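Local structure of alpha-1,4-endofucoidanase (Mariniflexile fucanivorans, 6DLH) at residues 253-256 / 257-261. The protein hydrolyses fucoidan as a retaining endo-acting enzyme of glycoside hydrolase family 107, and its chain binds several calcium ions. Numbering follows the deposited sequence.
Sequences AFAD and ACHAG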
loop_
_atom_site.group_PDB
_atom_site.type_symbol
_atom_site.label_atom_id
_atom_site.label_comp_id
_atom_site.label_asym_id
_atom_site.label_seq_id
_atom_site.Cartn_x
_atom_site.Cartn_y
_atom_site.Cartn_z
ATOM N N ALA A 253 10.540 -23.472 -0.218
ATOM C CA ALA A 253 9.404 -23.230 -1.090
ATOM C C ALA A 253 9.251 -21.728 -1.320
ATOM O O ALA A 253 9.099 -21.281 -2.457
ATOM C CB ALA A 253 8.154 -23.847 -0.505
ATOM N N PHE A 254 9.348 -20.964 -0.224
ATOM C CA PHE A 254 9.144 -19.526 -0.237
ATOM C C PHE A 254 10.279 -18.843 -0.995
ATOM O O PHE A 254 10.023 -18.022 -1.878
ATOM C CB PHE A 254 8.948 -19.016 1.191
ATOM C CG PHE A 254 7.549 -19.165 1.729
ATOM C CD1 PHE A 254 6.924 -20.405 1.769
ATOM C CD2 PHE A 254 6.860 -18.067 2.223
ATOM C CE1 PHE A 254 5.637 -20.539 2.276
ATOM C CE2 PHE A 254 5.571 -18.200 2.721
ATOM C CZ PHE A 254 4.960 -19.435 2.747
ATOM N N ALA A 255 11.527 -19.207 -0.675
ATOM C CA ALA A 255 12.671 -18.570 -1.308
ATOM C C ALA A 255 12.672 -18.822 -2.816
ATOM O O ALA A 255 12.874 -17.892 -3.593
ATOM C CB ALA A 255 13.954 -19.022 -0.662
ATOM N N ASP A 256 12.446 -20.082 -3.215
ATOM C CA ASP A 256 12.445 -20.485 -4.616
ATOM C C ASP A 256 11.337 -19.762 -5.384
ATOM O O ASP A 256 11.538 -19.353 -6.523
ATOM C CB ASP A 256 12.278 -22.000 -4.771
ATOM C CG ASP A 256 13.530 -22.812 -4.479
ATOM O OD1 ASP A 256 14.647 -22.326 -4.776
ATOM O OD2 ASP A 256 13.373 -23.934 -3.979
ATOM N N ALA A 257 10.166 -19.627 -4.753
ATOM C CA ALA A 257 9.036 -18.935 -5.348
ATOM C C ALA A 257 9.401 -17.486 -5.673
ATOM O O ALA A 257 8.924 -16.945 -6.667
ATOM C CB ALA A 257 7.845 -19.015 -4.428
ATOM N N CYS A 258 10.248 -16.873 -4.829
ATOM C CA CYS A 258 10.705 -15.505 -5.006
ATOM C C CYS A 258 11.795 -15.467 -6.076
ATOM O O CYS A 258 11.857 -14.533 -6.879
ATOM C CB CYS A 258 11.249 -14.920 -3.700
ATOM S SG CYS A 258 10.014 -14.742 -2.382
ATOM N N HIS A 259 12.660 -16.487 -6.073
ATOM C CA HIS A 259 13.817 -16.492 -6.955
ATOM C C HIS A 259 13.415 -16.864 -8.382
ATOM O O HIS A 259 14.164 -16.596 -9.318
ATOM C CB HIS A 259 14.941 -17.365 -6.392
ATOM C CG HIS A 259 15.652 -16.757 -5.229
ATOM N ND1 HIS A 259 15.758 -17.402 -4.010
ATOM C CD2 HIS A 259 16.290 -15.573 -5.093
ATOM C CE1 HIS A 259 16.442 -16.647 -3.176
ATOM N NE2 HIS A 259 16.778 -15.518 -3.817
ATOM N N ALA A 260 12.224 -17.457 -8.538
ATOM C CA ALA A 260 11.673 -17.759 -9.849
ATOM C C ALA A 260 11.431 -16.463 -10.621
ATOM O O ALA A 260 11.640 -16.421 -11.832
ATOM C CB ALA A 260 10.410 -18.578 -9.707
ATOM N N GLY A 261 11.016 -15.408 -9.902
ATOM C CA GLY A 261 10.738 -14.104 -10.493
ATOM C C GLY A 261 11.979 -13.216 -10.582
ATOM O O GLY A 261 12.239 -12.602 -11.618
#
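The H259 ring lies obliquely against the carbonyl of A255, one of the i to i+4 pairs of the alpha-helix 249-259, which packs beside the parallel sheet of the catalytic domain. The backbone N of H259 donates to A255 O at 2.9 Å, with the donor in the carbonyl plane. In the side chain, chi1 of -74° sets CG beside the backbone N, and chi2 of 124° then turns ND1 to 3.0 Å from A255 O. The angle there is too poor for a hydrogen bond. Alongside, A255 CB meets H259 ND1 at 4.1 Å, a methyl against the ring nitrogen. At the far side of the ring, NE2 makes a weak hydrogen bond to A265 O, just before strand 266-269, which probably helps to set the ring's rotation. An alanine at H259 would keep the backbone bond but would probably leave A265 O without this donor and A255 CB without its ring neighbour.

C258 N repeats the i to i+4 bond, to F254 O at 3.2 Å, and the C258 side chain faces W223 and F225 of the sheet. F254 sets its ring edge-to-face with that of F225 and also touches M201 and A205 of helix 198-216. A257 N reaches A253 O with an N-H...O angle of 152°, while A257 CB sits 3.3 Å from that same oxygen.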